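Putative branched chain amino acid ABC transporter, periplasmic amino acid-binding protein (Brucella ovis, PDB 4XFK) probably serves as the periplasmic amino-acid-binding component of an ABC transport system for leucine, isoleucine, valine, threonine and alanine. Local coordinates at residues 33-37 with 283-288; 155-159 with 183-189. The protein carries 1 engineered substitution. All blocks are in the same frame, centred on the assembly; numbering follows the deposited sequence.

Contact 1 of 2, residues 33-37 with 283-288; sequences AAVLY and DYKKVT
Two helices cross nearly at right angles: the axes of 33-37 and 283-288 approach to 10.6 Å, with 101° between their N-to-C directions, and two tyrosines fill the space between them. Both segments have helical backbone; Tyr37 N bonds to Ala33 O (2.9 Å) and Thr288 N to Tyr284 O (2.8 Å). The closest CA pairs are Ala33 with Thr288 (6.5 Å) and Tyr37 with Val287 (7.1 Å). Ala33 points toward the second helix, its CB 3.7 Å from Tyr284 OH and 4.4 Å from Thr288 CG2. Ala34 CB lies sideways, 3.5 Å from Tyr284 OH, and also touches helix 296-312, where Glu296 is hydrogen-bonded to the Tyr284 hydroxyl. One turn after Ala33, Tyr37 (chi1 t, chi2 near 90°) supplies most of the buried surface on its side. Over one face of its ring comes the edge of Tyr284, also chi1 t, in an edge-to-face pair with centroids 4.8 Å apart, planes at 53° and Tyr37 CG 3.6 Å from Tyr284 CD1. At the edge of the Tyr37 ring, Val287 CB is 3.7 Å from Tyr37 CD1, and Tyr37 OH donates a 2.6 Å hydrogen bond to Asp283 OD2, an oxygen that also forms a salt bridge with Lys41. Thr288 (chi1 p) folds its OG1 back to Tyr284 O at 3.0 Å, leaving CG2 facing the first helix. The crossing joins helix 26-44, after strand 13-18 of the five-stranded parallel sheet, to helix 274-288, after strand 263-266 of the mixed sheet, consistent with the two-lobed fold of periplasmic binding proteins.

Contact 2 of 2, residues 155-159 with 183-189; sequences LGERA and IGYEVVD
Leu155 (chi1 t, chi2 p) fills the apolar centre: its CD2 lies 3.7 Å from Ile183 CG2 and 4.0 Å from Tyr185 CD2, at the edge of the tyrosine ring. Ala159 CB reaches Tyr185 CD1 at 4.0 Å, and Phe217 on strand 215-218 meets these same side chains of Leu155, Ala159 and Tyr185. Tyr185 takes chi1 p, and its hydroxyl bonds to Val176 O on helix 167-184. Alongside runs a parallel ladder, Arg158 opposite Glu186 (CA-CA 5.1 Å) and Ala159 opposite Val187 (4.9 Å). Glu186 N donates to Glu157 O (2.7 Å), Ala159 N to Glu186 O (2.8 Å) and Val188 N to Ala159 O (2.9 Å). Gly184 turns the chain with phi/psi 111/54, where a CB would collide with the carbonyl of Ile183; a water hydrogen-bonds to Gly184 O (2.5 Å) and Leu155 O (2.8 Å). On the face that carries Arg158 and Glu186, Val188 CG2 lies over one face of the Arg158 guanidinium, with Arg158 NH2 3.4 Å from Val188 CG1, while NE and NH2 bond to the carbonyls of Asn212 and Ala211. Helix 167-184 connects the paired strands 158-164 and 186-193, making a beta-alpha-beta crossover of an alpha/beta lobe.

In the fold
Contacts 1 and 2 lie on opposite sides of the chain's centre, their own centres about 39 Å apart and their nearest atoms about 29 Å apart, and they share no element. Both are partly buried. Contact 2 is local, joining neighbours of one beta-alpha-beta unit only 24 residues apart, and rests on main-chain hydrogen bonds with an apolar cluster on one face. Contact 1 spans 246 residues, brings together two helices far apart in sequence, and depends on side chains: an aromatic pair plus a tyrosine-aspartate bond. Contact 2 pairs two adjacent strands within the mixed sheet, whereas contact 1 adds no strand pairing and packs helix against helix.

Contact 1 of 2, residues 33-37 with 283-288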
ATOM      1  N   ALA A  33       6.427 -11.000  -4.820  1.00  6.07           N
ATOM      2  CA  ALA A  33       6.251 -11.039  -6.273  1.00  6.86           C
ATOM      3  C   ALA A  33       6.584  -9.684  -6.905  1.00  7.42           C
ATOM      4  O   ALA A  33       7.281  -9.616  -7.917  1.00  7.00           O
ATOM      5  CB  ALA A  33       4.832 -11.478  -6.636  1.00  7.99           C
ATOM      6  N   ALA A  34       6.095  -8.600  -6.296  1.00  6.67           N
ATOM      7  CA  ALA A  34       6.278  -7.261  -6.859  1.00  7.17           C
ATOM      8  C   ALA A  34       7.734  -6.800  -6.753  1.00  6.81           C
ATOM      9  O   ALA A  34       8.285  -6.202  -7.685  1.00  6.94           O
ATOM     10  CB  ALA A  34       5.357  -6.269  -6.171  1.00  7.63           C
ATOM     11  N   VAL A  35       8.361  -7.086  -5.615  1.00  6.28           N
ATOM     12  CA  VAL A  35       9.759  -6.737  -5.407  1.00  6.75           C
ATOM     13  C   VAL A  35      10.669  -7.524  -6.359  1.00  7.69           C
ATOM     14  O   VAL A  35      11.561  -6.951  -6.996  1.00  7.57           O
ATOM     15  CB  VAL A  35      10.153  -6.938  -3.928  1.00  7.40           C
ATOM     16  CG1 VAL A  35      11.660  -6.780  -3.723  1.00  8.04           C
ATOM     17  CG2 VAL A  35       9.393  -5.947  -3.052  1.00  7.84           C
ATOM     18  N   LEU A  36      10.438  -8.825  -6.483  1.00  7.16           N
ATOM     19  CA  LEU A  36      11.246  -9.619  -7.410  1.00  7.26           C
ATOM     20  C   LEU A  36      10.992  -9.173  -8.845  1.00  7.72           C
ATOM     21  O   LEU A  36      11.903  -9.152  -9.661  1.00  8.68           O
ATOM     22  CB  LEU A  36      10.962 -11.112  -7.248  1.00  9.05           C
ATOM     23  CG  LEU A  36      11.453 -11.687  -5.919  1.00 11.72           C
ATOM     24  CD1 LEU A  36      11.220 -13.191  -5.860  1.00 13.13           C
ATOM     25  CD2 LEU A  36      12.914 -11.364  -5.689  1.00 15.83           C
ATOM     26  N   TYR A  37       9.752  -8.803  -9.157  1.00  7.41           N
ATOM     27  CA  TYR A  37       9.458  -8.303 -10.502  1.00  8.32           C
ATOM     28  C   TYR A  37      10.279  -7.050 -10.823  1.00  7.39           C
ATOM     29  O   TYR A  37      10.978  -7.001 -11.837  1.00  8.14           O
ATOM     30  CB  TYR A  37       7.957  -8.021 -10.669  1.00  8.38           C
ATOM     31  CG  TYR A  37       7.591  -7.348 -11.975  1.00  8.37           C
ATOM     32  CD1 TYR A  37       7.266  -8.097 -13.103  1.00  9.24           C
ATOM     33  CD2 TYR A  37       7.536  -5.961 -12.072  1.00  7.99           C
ATOM     34  CE1 TYR A  37       6.921  -7.477 -14.294  1.00  9.27           C
ATOM     35  CE2 TYR A  37       7.191  -5.335 -13.256  1.00  8.97           C
ATOM     36  CZ  TYR A  37       6.887  -6.094 -14.367  1.00  9.76           C
ATOM     37  OH  TYR A  37       6.540  -5.459 -15.540  1.00 11.87           O
ATOM     38  N   ASP A 283       2.493  -7.721 -18.851  1.00 10.77           N
ATOM     39  CA  ASP A 283       3.878  -8.086 -18.583  1.00 10.61           C
ATOM     40  C   ASP A 283       4.028  -8.660 -17.177  1.00  9.37           C
ATOM     41  O   ASP A 283       4.736  -9.650 -16.968  1.00 10.65           O
ATOM     42  CB  ASP A 283       4.822  -6.898 -18.763  1.00 11.92           C
ATOM     43  CG  ASP A 283       6.272  -7.307 -18.660  1.00 14.54           C
ATOM     44  OD1 ASP A 283       6.765  -7.961 -19.601  1.00 17.90           O
ATOM     45  OD2 ASP A 283       6.917  -6.991 -17.637  1.00 14.85           O
ATOM     46  N   TYR A 284       3.348  -8.050 -16.214  1.00  8.80           N
ATOM     47  CA  TYR A 284       3.401  -8.530 -14.843  1.00  8.82           C
ATOM     48  C   TYR A 284       2.841  -9.946 -14.744  1.00 10.01           C
ATOM     49  O   TYR A 284       3.392 -10.785 -14.039  1.00 10.38           O
ATOM     50  CB  TYR A 284       2.635  -7.572 -13.926  1.00  8.80           C
ATOM     51  CG  TYR A 284       2.889  -7.798 -12.461  1.00  8.07           C
ATOM     52  CD1 TYR A 284       3.976  -7.203 -11.833  1.00  7.47           C
ATOM     53  CD2 TYR A 284       2.056  -8.612 -11.707  1.00  8.77           C
ATOM     54  CE1 TYR A 284       4.227  -7.413 -10.485  1.00  8.05           C
ATOM     55  CE2 TYR A 284       2.296  -8.818 -10.358  1.00  8.75           C
ATOM     56  CZ  TYR A 284       3.389  -8.215  -9.756  1.00  8.03           C
ATOM     57  OH  TYR A 284       3.661  -8.397  -8.416  1.00  8.97           O
ATOM     58  N   LYS A 285       1.745 -10.217 -15.446  1.00 10.22           N
ATOM     59  CA  LYS A 285       1.220 -11.580 -15.484  1.00 10.77           C
ATOM     60  C   LYS A 285       2.193 -12.562 -16.144  1.00 11.97           C
ATOM     61  O   LYS A 285       2.347 -13.690 -15.677  1.00 12.89           O
ATOM     62  CB  LYS A 285      -0.153 -11.631 -16.172  1.00 11.07           C
ATOM     63  CG  LYS A 285      -0.736 -13.039 -16.227  1.00 11.95           C
ATOM     64  CD  LYS A 285      -2.147 -13.075 -16.778  1.00 14.86           C
ATOM     65  CE  LYS A 285      -2.699 -14.495 -16.763  1.00 18.29           C
ATOM     66  NZ  LYS A 285      -4.118 -14.536 -17.216  1.00 22.37           N
ATOM     67  N   LYS A 286       2.850 -12.139 -17.221  1.00 11.45           N
ATOM     68  CA  LYS A 286       3.835 -12.988 -17.881  1.00 12.98           C
ATOM     69  C   LYS A 286       4.922 -13.421 -16.906  1.00 12.02           C
ATOM     70  O   LYS A 286       5.349 -14.578 -16.903  1.00 15.13           O
ATOM     71  CB  LYS A 286       4.455 -12.254 -19.069  1.00 15.06           C
ATOM     72  CG  LYS A 286       5.347 -13.128 -19.934  1.00 20.06           C
ATOM     73  CD  LYS A 286       5.731 -12.424 -21.227  1.00 24.52           C
ATOM     74  CE  LYS A 286       6.739 -11.309 -20.991  1.00 27.46           C
ATOM     75  NZ  LYS A 286       7.413 -10.904 -22.263  1.00 28.93           N
ATOM     76  N   VAL A 287       5.362 -12.491 -16.067  1.00 11.30           N
ATOM     77  CA  VAL A 287       6.442 -12.770 -15.134  1.00 11.01           C
ATOM     78  C   VAL A 287       5.979 -13.506 -13.876  1.00 11.87           C
ATOM     79  O   VAL A 287       6.602 -14.486 -13.464  1.00 13.71           O
ATOM     80  CB  VAL A 287       7.167 -11.471 -14.720  1.00 12.20           C
ATOM     81  CG1 VAL A 287       8.202 -11.753 -13.637  1.00 13.69           C
ATOM     82  CG2 VAL A 287       7.813 -10.801 -15.937  1.00 13.04           C
ATOM     83  N   THR A 288       4.894 -13.043 -13.262  1.00 11.61           N
ATOM     84  CA  THR A 288       4.503 -13.573 -11.958  1.00 10.96           C
ATOM     85  C   THR A 288       3.442 -14.657 -12.027  1.00 11.85           C
ATOM     86  O   THR A 288       3.244 -15.384 -11.060  1.00 14.45           O
ATOM     87  CB  THR A 288       3.942 -12.480 -11.041  1.00  9.89           C
ATOM     88  OG1 THR A 288       2.629 -12.126 -11.494  1.00  9.96           O
ATOM     89  CG2 THR A 288       4.846 -11.261 -11.044  1.00 10.92           C
TER

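Contact 2 of 2, residues 155-159 with 183-189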
ATOM      1  N   LEU A 155     -22.587   7.840  -3.565  1.00 15.66           N
ATOM      2  CA  LEU A 155     -22.365   7.952  -2.126  1.00 16.18           C
ATOM      3  C   LEU A 155     -23.642   8.419  -1.414  1.00 18.19           C
ATOM      4  O   LEU A 155     -24.041   9.582  -1.526  1.00 20.23           O
ATOM      5  CB  LEU A 155     -21.237   8.941  -1.849  1.00 16.19           C
ATOM      6  CG  LEU A 155     -20.808   9.112  -0.392  1.00 17.07           C
ATOM      7  CD1 LEU A 155     -20.098   7.863   0.121  1.00 18.48           C
ATOM      8  CD2 LEU A 155     -19.926  10.342  -0.233  1.00 18.11           C
ATOM      9  N   GLY A 156     -24.287   7.517  -0.684  1.00 18.83           N
ATOM     10  CA  GLY A 156     -25.472   7.867   0.080  1.00 17.87           C
ATOM     11  C   GLY A 156     -25.140   8.666   1.328  1.00 16.95           C
ATOM     12  O   GLY A 156     -23.969   8.868   1.654  1.00 18.14           O
ATOM     13  N   GLU A 157     -26.167   9.116   2.040  1.00 17.75           N
ATOM     14  CA  GLU A 157     -25.963   9.999   3.183  1.00 19.19           C
ATOM     15  C   GLU A 157     -25.572   9.284   4.464  1.00 17.58           C
ATOM     16  O   GLU A 157     -25.131   9.926   5.413  1.00 19.27           O
ATOM     17  CB  GLU A 157     -27.217  10.827   3.469  1.00 21.83           C
ATOM     18  CG  GLU A 157     -27.698  11.680   2.310  1.00 24.20           C
ATOM     19  CD  GLU A 157     -28.704  10.961   1.438  1.00 27.79           C
ATOM     20  OE1 GLU A 157     -28.743   9.713   1.478  1.00 30.04           O
ATOM     21  OE2 GLU A 157     -29.464  11.647   0.720  1.00 28.59           O
ATOM     22  N   ARG A 158     -25.749   7.965   4.503  1.00 17.22           N
ATOM     23  CA  ARG A 158     -25.521   7.217   5.732  1.00 15.66           C
ATOM     24  C   ARG A 158     -24.402   6.200   5.563  1.00 14.15           C
ATOM     25  O   ARG A 158     -24.385   5.434   4.596  1.00 14.33           O
ATOM     26  CB  ARG A 158     -26.804   6.521   6.182  1.00 16.36           C
ATOM     27  CG  ARG A 158     -27.885   7.486   6.665  1.00 17.34           C
ATOM     28  CD  ARG A 158     -29.195   6.777   6.968  1.00 18.13           C
ATOM     29  NE  ARG A 158     -29.130   5.883   8.124  1.00 20.49           N
ATOM     30  CZ  ARG A 158     -29.301   6.271   9.383  1.00 20.01           C
ATOM     31  NH1 ARG A 158     -29.530   7.547   9.663  1.00 21.27           N
ATOM     32  NH2 ARG A 158     -29.234   5.382  10.367  1.00 19.46           N
ATOM     33  N   ALA A 159     -23.473   6.189   6.510  1.00 14.09           N
ATOM     34  CA  ALA A 159     -22.313   5.317   6.403  1.00 12.84           C
ATOM     35  C   ALA A 159     -21.996   4.620   7.717  1.00 13.17           C
ATOM     36  O   ALA A 159     -22.325   5.112   8.800  1.00 14.01           O
ATOM     37  CB  ALA A 159     -21.105   6.101   5.923  1.00 11.97           C
ATOM     38  N   ILE A 183     -17.405  15.859   2.815  1.00 14.82           N
ATOM     39  CA  ILE A 183     -17.785  15.000   1.706  1.00 15.19           C
ATOM     40  C   ILE A 183     -19.288  14.715   1.714  1.00 15.92           C
ATOM     41  O   ILE A 183     -19.931  14.724   0.667  1.00 16.56           O
ATOM     42  CB  ILE A 183     -16.929  13.731   1.653  1.00 15.32           C
ATOM     43  CG1 ILE A 183     -15.450  14.130   1.581  1.00 16.89           C
ATOM     44  CG2 ILE A 183     -17.308  12.890   0.449  1.00 16.39           C
ATOM     45  CD1 ILE A 183     -14.485  12.980   1.343  1.00 17.76           C
ATOM     46  N   GLY A 184     -19.860  14.494   2.890  1.00 17.96           N
ATOM     47  CA  GLY A 184     -21.305  14.423   2.982  1.00 17.94           C
ATOM     48  C   GLY A 184     -21.925  13.084   3.292  1.00 19.73           C
ATOM     49  O   GLY A 184     -22.809  12.602   2.577  1.00 23.92           O
ATOM     50  N   TYR A 185     -21.480  12.485   4.381  1.00 17.49           N
ATOM     51  CA  TYR A 185     -22.150  11.317   4.912  1.00 16.81           C
ATOM     52  C   TYR A 185     -22.160  11.454   6.421  1.00 18.02           C
ATOM     53  O   TYR A 185     -21.348  12.184   6.993  1.00 18.51           O
ATOM     54  CB  TYR A 185     -21.450  10.026   4.468  1.00 16.73           C
ATOM     55  CG  TYR A 185     -19.953  10.040   4.685  1.00 14.21           C
ATOM     56  CD1 TYR A 185     -19.409   9.677   5.909  1.00 12.55           C
ATOM     57  CD2 TYR A 185     -19.081  10.425   3.667  1.00 12.65           C
ATOM     58  CE1 TYR A 185     -18.045   9.699   6.126  1.00 12.60           C
ATOM     59  CE2 TYR A 185     -17.711  10.447   3.872  1.00 12.70           C
ATOM     60  CZ  TYR A 185     -17.202  10.084   5.101  1.00 12.26           C
ATOM     61  OH  TYR A 185     -15.846  10.112   5.314  1.00 11.17           O
ATOM     62  N   GLU A 186     -23.105  10.784   7.061  1.00 18.23           N
ATOM     63  CA  GLU A 186     -23.097  10.682   8.505  1.00 20.20           C
ATOM     64  C   GLU A 186     -22.555   9.315   8.873  1.00 18.87           C
ATOM     65  O   GLU A 186     -23.014   8.300   8.344  1.00 19.29           O
ATOM     66  CB  GLU A 186     -24.508  10.852   9.063  1.00 21.86           C
ATOM     67  CG  GLU A 186     -24.582  10.752  10.579  1.00 26.20           C
ATOM     68  CD  GLU A 186     -25.999  10.769  11.112  1.00 30.50           C
ATOM     69  OE1 GLU A 186     -26.902  11.300  10.429  1.00 31.67           O
ATOM     70  OE2 GLU A 186     -26.200  10.245  12.225  1.00 32.16           O
ATOM     71  N   VAL A 187     -21.573   9.286   9.764  1.00 17.90           N
ATOM     72  CA  VAL A 187     -21.091   8.020  10.289  1.00 18.15           C
ATOM     73  C   VAL A 187     -22.062   7.597  11.389  1.00 18.98           C
ATOM     74  O   VAL A 187     -21.936   8.006  12.548  1.00 20.81           O
ATOM     75  CB  VAL A 187     -19.635   8.114  10.799  1.00 17.76           C
ATOM     76  CG1 VAL A 187     -19.146   6.757  11.266  1.00 17.13           C
ATOM     77  CG2 VAL A 187     -18.725   8.634   9.690  1.00 17.62           C
ATOM     78  N   VAL A 188     -23.056   6.804  10.997  1.00 18.77           N
ATOM     79  CA  VAL A 188     -24.156   6.415  11.879  1.00 19.72           C
ATOM     80  C   VAL A 188     -23.659   5.573  13.043  1.00 18.84           C
ATOM     81  O   VAL A 188     -24.114   5.720  14.182  1.00 21.00           O
ATOM     82  CB  VAL A 188     -25.221   5.615  11.099  1.00 21.92           C
ATOM     83  CG1 VAL A 188     -26.256   5.014  12.041  1.00 22.68           C
ATOM     84  CG2 VAL A 188     -25.888   6.499  10.061  1.00 22.71           C
ATOM     85  N   ASP A 189     -22.722   4.678  12.749  1.00 17.92           N
ATOM     86  CA  ASP A 189     -22.168   3.811  13.768  1.00 18.69           C
ATOM     87  C   ASP A 189     -20.788   3.381  13.304  1.00 17.61           C
ATOM     88  O   ASP A 189     -20.458   3.509  12.124  1.00 17.79           O
ATOM     89  CB  ASP A 189     -23.092   2.605  13.995  1.00 21.23           C
ATOM     90  CG  ASP A 189     -22.874   1.937  15.338  1.00 24.42           C
ATOM     91  OD1 ASP A 189     -22.062   2.444  16.140  1.00 26.36           O
ATOM     92  OD2 ASP A 189     -23.533   0.904  15.599  1.00 26.35           O
TER
HETATM   93  O   HOH W   1     -23.633  11.518   0.442  1.00 26.22           O